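Local coordinates for cytolethal distending toxin subunit B (Escherichia coli, PDB 2F1N), which nicks DNA as the endonuclease subunit of a tripartite toxin and very probably damages the DNA of intoxicated cells, arresting them at G2/M, at residues 77-82 and 92-97; 66-71 and 118-123. All blocks are in the same frame, centred on the assembly; numbering follows the deposited sequence.

Interaction 1: 77-82 and 92-97; sequences VRELIW and QVYIYF
At the edge of the Tyr-96 ring, near its plane, sits OE2 of Glu-79, which accepts the hydrogen bond from Tyr-96 OH at 2.7 Å. The hydroxyl reaches OE2 on its anti side, about 20° out of the carboxylate plane, and the two planes are turned 65° against each other. With CG anti to the backbone N (chi1 176°) and the chain extended beyond it, the glutamate runs side by side with the tyrosine, its CG 3.4 Å from CE1 of Tyr-96. OE2 is gripped a second time by a salt bridge from Arg-68, which would favour the charged carboxylate. On the sheet face carrying Glu-79 and Tyr-96, Ile-81 lies beside Tyr-94, CG1 only 3.3 Å from CE2 of that ring and CD1 nearly as close; its CG2 branch touches the amide end of Gln-92. On the face carrying Leu-80 and Phe-97, the indole of Trp-82 meets Val-93 CG2 with its CE3, at 3.6 Å, while Ile-95 CD1 approaches that carbon obliquely from the other side of the ring plane. The guanidinium of Arg-78 has Leu-80 CD2 over the centre of one face and leads away to a salt bridge with Asp-65.

Between these two layers the backbones pair in regular antiparallel fashion: Arg-78 with Phe-97, Leu-80 with Ile-95 and Trp-82 with Val-93 are hydrogen-bonded pairs, six backbone bonds in all, and Glu-79 with Tyr-96 and Ile-81 with Tyr-94 are the non-hydrogen-bonded ones. The strands form a beta hairpin in one of the two sheets of the DNase I-like fold. Strand 64-65 pairs with its outer side and strand 109-113 with its inner side; helix 31-42 packs on Trp-82, Val-93, Ile-95 and Phe-97, whereas Tyr-96 touches Ile-136 of strand 133-138 in the other sheet.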
ATOM      1  N   VAL A  77      -0.278  10.845  10.930  1.00 15.75           N
ATOM      2  CA  VAL A  77      -1.233  10.219  10.031  1.00 14.41           C
ATOM      3  C   VAL A  77      -2.556  10.999  10.069  1.00 12.83           C
ATOM      4  O   VAL A  77      -3.029  11.373  11.137  1.00 12.84           O
ATOM      5  CB  VAL A  77      -1.472   8.717  10.327  1.00 14.73           C
ATOM      6  CG1 VAL A  77      -2.445   8.061   9.268  1.00 13.23           C
ATOM      7  CG2 VAL A  77      -0.139   7.949  10.381  1.00 19.32           C
ATOM      8  N   ARG A  78      -3.149  11.238   8.896  1.00 11.26           N
ATOM      9  CA  ARG A  78      -4.393  12.009   8.798  1.00 11.20           C
ATOM     10  C   ARG A  78      -5.334  11.321   7.853  1.00 11.22           C
ATOM     11  O   ARG A  78      -4.910  10.789   6.831  1.00 11.74           O
ATOM     12  CB  ARG A  78      -4.154  13.457   8.206  1.00 13.40           C
ATOM     13  CG  ARG A  78      -3.372  14.417   9.074  1.00 20.73           C
ATOM     14  CD  ARG A  78      -2.729  15.538   8.220  1.00 25.21           C
ATOM     15  NE  ARG A  78      -3.677  16.625   8.115  1.00 31.45           N
ATOM     16  CZ  ARG A  78      -3.664  17.578   7.182  1.00 32.85           C
ATOM     17  NH1 ARG A  78      -2.768  17.563   6.211  1.00 34.46           N
ATOM     18  NH2 ARG A  78      -4.570  18.552   7.237  1.00 34.96           N
ATOM     19  N   GLU A  79      -6.636  11.368   8.157  1.00 10.37           N
ATOM     20  CA  GLU A  79      -7.665  10.925   7.212  1.00 10.05           C
ATOM     21  C   GLU A  79      -8.200  12.145   6.496  1.00 10.14           C
ATOM     22  O   GLU A  79      -8.594  13.110   7.150  1.00  9.91           O
ATOM     23  CB  GLU A  79      -8.833  10.284   7.974  1.00 10.41           C
ATOM     24  CG  GLU A  79      -9.999   9.884   7.080  1.00 10.01           C
ATOM     25  CD  GLU A  79     -11.102   9.297   7.929  1.00 13.89           C
ATOM     26  OE1 GLU A  79     -11.820  10.045   8.648  1.00 14.22           O
ATOM     27  OE2 GLU A  79     -11.192   8.056   7.936  1.00 20.83           O
ATOM     28  N   LEU A  80      -8.228  12.091   5.155  1.00  9.96           N
ATOM     29  CA  LEU A  80      -8.787  13.161   4.332  1.00 12.02           C
ATOM     30  C   LEU A  80      -9.917  12.647   3.444  1.00 11.94           C
ATOM     31  O   LEU A  80      -9.880  11.496   3.001  1.00 13.31           O
ATOM     32  CB  LEU A  80      -7.682  13.820   3.453  1.00 12.24           C
ATOM     33  CG  LEU A  80      -6.244  13.822   4.014  1.00 16.25           C
ATOM     34  CD1 LEU A  80      -5.210  14.033   2.868  1.00 18.97           C
ATOM     35  CD2 LEU A  80      -6.083  14.908   5.068  1.00 19.22           C
ATOM     36  N   ILE A  81     -10.938  13.477   3.206  1.00 11.76           N
ATOM     37  CA  ILE A  81     -11.920  13.136   2.218  1.00 12.85           C
ATOM     38  C   ILE A  81     -11.629  13.913   0.952  1.00 13.12           C
ATOM     39  O   ILE A  81     -11.361  15.124   0.988  1.00 13.10           O
ATOM     40  CB  ILE A  81     -13.392  13.349   2.746  1.00 15.08           C
ATOM     41  CG1 ILE A  81     -13.711  12.216   3.709  1.00 19.89           C
ATOM     42  CG2 ILE A  81     -14.443  13.228   1.602  1.00 16.65           C
ATOM     43  CD1 ILE A  81     -15.040  12.361   4.526  1.00 24.16           C
ATOM     44  N   TRP A  82     -11.707  13.205  -0.172  1.00 11.02           N
ATOM     45  CA  TRP A  82     -11.370  13.802  -1.471  1.00 13.52           C
ATOM     46  C   TRP A  82     -12.586  13.652  -2.354  1.00 13.78           C
ATOM     47  O   TRP A  82     -12.960  12.544  -2.789  1.00 12.65           O
ATOM     48  CB  TRP A  82     -10.119  13.118  -2.062  1.00 13.10           C
ATOM     49  CG  TRP A  82      -9.567  13.699  -3.348  1.00 13.55           C
ATOM     50  CD1 TRP A  82      -9.769  14.968  -3.870  1.00 18.30           C
ATOM     51  CD2 TRP A  82      -8.698  13.018  -4.258  1.00 14.40           C
ATOM     52  NE1 TRP A  82      -9.058  15.100  -5.049  1.00 15.86           N
ATOM     53  CE2 TRP A  82      -8.381  13.925  -5.299  1.00 16.53           C
ATOM     54  CE3 TRP A  82      -8.123  11.733  -4.275  1.00 16.77           C
ATOM     55  CZ2 TRP A  82      -7.545  13.569  -6.380  1.00 17.35           C
ATOM     56  CZ3 TRP A  82      -7.246  11.383  -5.346  1.00 18.96           C
ATOM     57  CH2 TRP A  82      -6.973  12.318  -6.368  1.00 15.88           C
ATOM     58  N   GLN A  92     -16.664  10.110  -3.937  1.00 21.99           N
ATOM     59  CA  GLN A  92     -15.601  10.578  -3.035  1.00 21.61           C
ATOM     60  C   GLN A  92     -14.712   9.422  -2.619  1.00 19.45           C
ATOM     61  O   GLN A  92     -15.145   8.259  -2.576  1.00 18.61           O
ATOM     62  CB  GLN A  92     -16.180  11.203  -1.778  1.00 22.52           C
ATOM     63  CG  GLN A  92     -17.094  12.396  -2.003  1.00 28.88           C
ATOM     64  CD  GLN A  92     -17.332  13.162  -0.717  1.00 34.51           C
ATOM     65  OE1 GLN A  92     -17.058  14.373  -0.643  1.00 38.35           O
ATOM     66  NE2 GLN A  92     -17.844  12.467   0.295  1.00 30.92           N
ATOM     67  N   VAL A  93     -13.482   9.739  -2.245  1.00 17.03           N
ATOM     68  CA  VAL A  93     -12.609   8.686  -1.732  1.00 13.95           C
ATOM     69  C   VAL A  93     -11.968   9.186  -0.437  1.00 13.47           C
ATOM     70  O   VAL A  93     -11.929  10.408  -0.190  1.00 13.32           O
ATOM     71  CB  VAL A  93     -11.519   8.240  -2.755  1.00 14.56           C
ATOM     72  CG1 VAL A  93     -12.141   7.487  -3.994  1.00 13.83           C
ATOM     73  CG2 VAL A  93     -10.590   9.410  -3.143  1.00 13.72           C
ATOM     74  N   TYR A  94     -11.442   8.259   0.345  1.00 10.94           N
ATOM     75  CA  TYR A  94     -10.753   8.566   1.595  1.00 10.51           C
ATOM     76  C   TYR A  94      -9.254   8.405   1.401  1.00 10.14           C
ATOM     77  O   TYR A  94      -8.793   7.447   0.792  1.00 11.72           O
ATOM     78  CB  TYR A  94     -11.237   7.603   2.724  1.00 11.59           C
ATOM     79  CG  TYR A  94     -12.616   7.962   3.214  1.00 11.78           C
ATOM     80  CD1 TYR A  94     -13.737   7.509   2.541  1.00 17.21           C
ATOM     81  CD2 TYR A  94     -12.761   8.754   4.347  1.00 18.42           C
ATOM     82  CE1 TYR A  94     -15.041   7.867   2.987  1.00 17.34           C
ATOM     83  CE2 TYR A  94     -14.002   9.093   4.814  1.00 23.10           C
ATOM     84  CZ  TYR A  94     -15.145   8.621   4.137  1.00 24.32           C
ATOM     85  OH  TYR A  94     -16.398   8.952   4.600  1.00 29.94           O
ATOM     86  N   ILE A  95      -8.459   9.374   1.894  1.00  9.69           N
ATOM     87  CA  ILE A  95      -7.001   9.250   1.826  1.00  9.36           C
ATOM     88  C   ILE A  95      -6.442   9.153   3.218  1.00  9.11           C
ATOM     89  O   ILE A  95      -6.809   9.953   4.095  1.00 11.39           O
ATOM     90  CB  ILE A  95      -6.375  10.520   1.120  1.00  9.81           C
ATOM     91  CG1 ILE A  95      -6.935  10.694  -0.310  1.00 11.00           C
ATOM     92  CG2 ILE A  95      -4.834  10.352   1.067  1.00 10.50           C
ATOM     93  CD1 ILE A  95      -6.378  12.010  -0.986  1.00 12.88           C
ATOM     94  N   TYR A  96      -5.538   8.209   3.456  1.00  8.46           N
ATOM     95  CA  TYR A  96      -4.871   8.136   4.775  1.00  8.74           C
ATOM     96  C   TYR A  96      -3.444   8.485   4.463  1.00  9.94           C
ATOM     97  O   TYR A  96      -2.748   7.797   3.665  1.00 10.16           O
ATOM     98  CB  TYR A  96      -5.017   6.695   5.364  1.00  9.90           C
ATOM     99  CG  TYR A  96      -6.473   6.467   5.573  1.00  9.79           C
ATOM    100  CD1 TYR A  96      -7.094   6.916   6.756  1.00 11.05           C
ATOM    101  CD2 TYR A  96      -7.282   5.968   4.531  1.00 10.03           C
ATOM    102  CE1 TYR A  96      -8.486   6.796   6.941  1.00 11.46           C
ATOM    103  CE2 TYR A  96      -8.672   5.883   4.690  1.00 11.17           C
ATOM    104  CZ  TYR A  96      -9.259   6.291   5.895  1.00 15.21           C
ATOM    105  OH  TYR A  96     -10.644   6.237   6.045  1.00 12.66           O
ATOM    106  N   PHE A  97      -3.009   9.603   5.028  1.00  8.93           N
ATOM    107  CA  PHE A  97      -1.737  10.197   4.588  1.00  9.97           C
ATOM    108  C   PHE A  97      -0.772  10.329   5.737  1.00 10.53           C
ATOM    109  O   PHE A  97      -1.152  10.866   6.781  1.00 10.76           O
ATOM    110  CB  PHE A  97      -2.006  11.565   3.925  1.00 11.18           C
ATOM    111  CG  PHE A  97      -0.889  12.007   3.008  1.00 15.17           C
ATOM    112  CD1 PHE A  97       0.229  12.582   3.515  1.00 20.14           C
ATOM    113  CD2 PHE A  97      -0.989  11.802   1.612  1.00 19.38           C
ATOM    114  CE1 PHE A  97       1.288  12.966   2.685  1.00 19.79           C
ATOM    115  CE2 PHE A  97       0.087  12.196   0.758  1.00 19.60           C
ATOM    116  CZ  PHE A  97       1.210  12.756   1.327  1.00 21.02           C
TER

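Interaction 2: 66-71 and 118-123; sequences TGRVIP and DEVFVL. Unlike the reference sequence in segment 66-71: Arg-68 (reference Thr), Val-69 (reference Leu).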
ATOM      1  N   THR A  66     -10.683  15.119   7.867  1.00 12.43           N
ATOM      2  CA  THR A  66     -11.974  14.939   8.516  1.00 13.11           C
ATOM      3  C   THR A  66     -11.933  15.247   9.999  1.00 14.48           C
ATOM      4  O   THR A  66     -13.000  15.370  10.617  1.00 16.66           O
ATOM      5  CB  THR A  66     -12.395  13.472   8.395  1.00 11.23           C
ATOM      6  OG1 THR A  66     -11.369  12.666   8.983  1.00 10.70           O
ATOM      7  CG2 THR A  66     -12.468  13.044   6.922  1.00 11.40           C
ATOM      8  N   GLY A  67     -10.733  15.272  10.566  1.00 15.17           N
ATOM      9  CA  GLY A  67     -10.501  15.481  11.990  1.00 15.81           C
ATOM     10  C   GLY A  67     -10.560  14.151  12.749  1.00 15.70           C
ATOM     11  O   GLY A  67     -10.495  14.142  13.987  1.00 14.93           O
ATOM     12  N   ARG A  68     -10.613  13.032  12.020  1.00 14.78           N
ATOM     13  CA  ARG A  68     -10.655  11.719  12.691  1.00 15.19           C
ATOM     14  C   ARG A  68      -9.460  11.563  13.653  1.00 16.58           C
ATOM     15  O   ARG A  68      -8.285  11.896  13.306  1.00 15.94           O
ATOM     16  CB  ARG A  68     -10.624  10.579  11.645  1.00 15.08           C
ATOM     17  CG  ARG A  68     -10.593   9.180  12.244  1.00 15.63           C
ATOM     18  CD  ARG A  68     -10.756   8.131  11.178  1.00 17.08           C
ATOM     19  NE  ARG A  68     -10.799   6.751  11.679  1.00 19.17           N
ATOM     20  CZ  ARG A  68     -11.242   5.729  10.963  1.00 18.22           C
ATOM     21  NH1 ARG A  68     -11.714   5.905   9.681  1.00 14.51           N
ATOM     22  NH2 ARG A  68     -11.229   4.527  11.538  1.00 15.88           N
ATOM     23  N   VAL A  69      -9.746  11.085  14.869  1.00 16.96           N
ATOM     24  CA  VAL A  69      -8.661  10.841  15.851  1.00 18.83           C
ATOM     25  C   VAL A  69      -8.073   9.447  15.645  1.00 18.07           C
ATOM     26  O   VAL A  69      -8.775   8.435  15.766  1.00 19.90           O
ATOM     27  CB  VAL A  69      -9.087  11.162  17.327  1.00 19.80           C
ATOM     28  CG1 VAL A  69      -9.791  12.533  17.407  1.00 19.63           C
ATOM     29  CG2 VAL A  69      -9.991  10.143  17.843  1.00 25.58           C
ATOM     30  N   ILE A  70      -6.809   9.388  15.260  1.00 17.81           N
ATOM     31  CA  ILE A  70      -6.172   8.127  14.896  1.00 16.30           C
ATOM     32  C   ILE A  70      -5.058   7.819  15.882  1.00 16.40           C
ATOM     33  O   ILE A  70      -4.068   8.595  15.978  1.00 14.20           O
ATOM     34  CB  ILE A  70      -5.574   8.188  13.451  1.00 16.79           C
ATOM     35  CG1 ILE A  70      -6.681   8.443  12.413  1.00 16.45           C
ATOM     36  CG2 ILE A  70      -4.853   6.900  13.126  1.00 15.65           C
ATOM     37  CD1 ILE A  70      -6.124   8.831  10.937  1.00 15.97           C
ATOM     38  N   PRO A  71      -5.164   6.704  16.602  1.00 16.14           N
ATOM     39  CA  PRO A  71      -4.096   6.369  17.561  1.00 16.89           C
ATOM     40  C   PRO A  71      -2.813   6.104  16.797  1.00 17.26           C
ATOM     41  O   PRO A  71      -2.830   5.463  15.734  1.00 16.10           O
ATOM     42  CB  PRO A  71      -4.618   5.111  18.288  1.00 17.82           C
ATOM     43  CG  PRO A  71      -6.070   5.025  17.977  1.00 19.93           C
ATOM     44  CD  PRO A  71      -6.262   5.708  16.617  1.00 17.17           C
ATOM     45  N   ASP A 118     -12.446   1.203   8.476  1.00 11.62           N
ATOM     46  CA  ASP A 118     -13.010   0.875   9.803  1.00 12.55           C
ATOM     47  C   ASP A 118     -12.038   1.107  10.937  1.00 12.13           C
ATOM     48  O   ASP A 118     -12.427   1.437  12.073  1.00 12.44           O
ATOM     49  CB  ASP A 118     -13.533  -0.573   9.818  1.00 13.20           C
ATOM     50  CG  ASP A 118     -14.642  -0.768   8.786  1.00 15.18           C
ATOM     51  OD1 ASP A 118     -15.458   0.161   8.591  1.00 15.85           O
ATOM     52  OD2 ASP A 118     -14.782  -1.796   8.105  1.00 17.98           O
ATOM     53  N   GLU A 119     -10.766   0.897  10.635  1.00 11.09           N
ATOM     54  CA  GLU A 119      -9.705   1.033  11.637  1.00 12.53           C
ATOM     55  C   GLU A 119      -8.439   1.454  10.878  1.00 11.38           C
ATOM     56  O   GLU A 119      -8.257   1.109   9.708  1.00 11.37           O
ATOM     57  CB  GLU A 119      -9.516  -0.313  12.390  1.00 13.10           C
ATOM     58  CG  GLU A 119      -8.669  -0.293  13.639  1.00 15.09           C
ATOM     59  CD  GLU A 119      -8.734  -1.599  14.419  1.00 15.33           C
ATOM     60  OE1 GLU A 119      -9.196  -2.657  13.898  1.00 16.42           O
ATOM     61  OE2 GLU A 119      -8.293  -1.545  15.565  1.00 17.24           O
ATOM     62  N   VAL A 120      -7.613   2.247  11.543  1.00 11.46           N
ATOM     63  CA  VAL A 120      -6.319   2.635  10.957  1.00 11.38           C
ATOM     64  C   VAL A 120      -5.178   2.096  11.804  1.00 10.95           C
ATOM     65  O   VAL A 120      -5.188   2.280  13.037  1.00 13.06           O
ATOM     66  CB  VAL A 120      -6.208   4.154  10.855  1.00 10.31           C
ATOM     67  CG1 VAL A 120      -4.870   4.529  10.055  1.00 11.07           C
ATOM     68  CG2 VAL A 120      -7.440   4.695  10.165  1.00 14.02           C
ATOM     69  N   PHE A 121      -4.195   1.492  11.142  1.00 10.86           N
ATOM     70  CA  PHE A 121      -2.991   0.918  11.803  1.00 12.65           C
ATOM     71  C   PHE A 121      -1.732   1.744  11.451  1.00 13.24           C
ATOM     72  O   PHE A 121      -1.512   2.065  10.295  1.00 14.36           O
ATOM     73  CB  PHE A 121      -2.728  -0.521  11.396  1.00 12.54           C
ATOM     74  CG  PHE A 121      -3.889  -1.433  11.637  1.00 12.90           C
ATOM     75  CD1 PHE A 121      -4.481  -1.522  12.881  1.00 14.63           C
ATOM     76  CD2 PHE A 121      -4.435  -2.156  10.584  1.00 14.45           C
ATOM     77  CE1 PHE A 121      -5.595  -2.380  13.094  1.00 15.45           C
ATOM     78  CE2 PHE A 121      -5.553  -2.980  10.799  1.00 12.92           C
ATOM     79  CZ  PHE A 121      -6.103  -3.096  12.046  1.00 15.93           C
ATOM     80  N   VAL A 122      -0.924   2.057  12.461  1.00 13.77           N
ATOM     81  CA  VAL A 122       0.327   2.744  12.252  1.00 14.37           C
ATOM     82  C   VAL A 122       1.376   1.973  13.038  1.00 15.00           C
ATOM     83  O   VAL A 122       1.338   1.951  14.282  1.00 15.24           O
ATOM     84  CB  VAL A 122       0.304   4.156  12.830  1.00 16.67           C
ATOM     85  CG1 VAL A 122       1.535   4.866  12.283  1.00 18.77           C
ATOM     86  CG2 VAL A 122      -0.993   4.895  12.433  1.00 19.70           C
ATOM     87  N   LEU A 123       2.279   1.314  12.323  1.00 12.68           N
ATOM     88  CA  LEU A 123       3.335   0.524  12.941  1.00 12.96           C
ATOM     89  C   LEU A 123       4.703   1.225  12.724  1.00 13.61           C
ATOM     90  O   LEU A 123       4.966   1.837  11.679  1.00 14.54           O
ATOM     91  CB  LEU A 123       3.336  -0.919  12.400  1.00 13.17           C
ATOM     92  CG  LEU A 123       1.930  -1.589  12.264  1.00 15.41           C
ATOM     93  CD1 LEU A 123       2.045  -3.008  11.801  1.00 17.16           C
ATOM     94  CD2 LEU A 123       1.089  -1.544  13.549  1.00 20.08           C
TER
HETATM   95  O   HOH W   1      -3.321   2.956  14.867  1.00 28.25           O
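Apolar packing centres on Val-120, whose methyls are shared between Ile-70 and Arg-68. Ile-70 offers its CG2 branch, anti to the backbone N, and sets it 3.8 Å from Val-120 CB, with CG1 of the valine almost as near; the two side chains cross obliquely. The same CG2 also comes within 4.4 Å of Val-122 CG2, a looser touch. Val-120 CG2 in turn lies over the centre of one face of the Arg-68 guanidinium, 4.0 Å from CZ.

Segment 118-123 supplies an outermost strand of the second sheet of the DNase I-like fold, and it starts with a classic beta bulge, Asp-118 and Glu-119 both facing Arg-137. Segment 66-71 belongs to the loop after strand 64-65 and opens with an ST turn, Thr-66 OG1 accepting from the backbone N of Arg-68 at 3.2 Å.

The polar contacts are of two kinds. Arg-68 is extended from CG to NE, and its NH2 reaches to 3.4 Å from Asp-118 O, which lies near the guanidinium plane at the edge. Its NH1 bonds to Ala-117 O and forms a salt bridge with Glu-79. Further along the loop, a water donates to both Pro-71 O and Val-120 O, 2.7 Å from each, and so bridges the loop and strand backbones.

Interaction 1 is nested along the chain inside the loop closed by interaction 2, and their centres lie 10 Å apart. Glu-79 joins them: its OE2 is 2.8 Å from Arg-68 NH1, a salt bridge, and its OE1 stands 2.7 Å from Thr-66 OG1, probably hydrogen-bonded. One carboxylate therefore ties the 77-82 strand to the loop at 66-71, whose arginine continues to the edge strand of the other sheet. Packing adds to this at two points, Ile-81 CG1 against Thr-66 CG2 at 3.5 Å and Val-77 CG2 against Val-122 CG2 at 3.8 Å. Tyr-96 of interaction 1 also touches both Arg-68 and Val-120, so the two contacts form a continuous junction between the sheets.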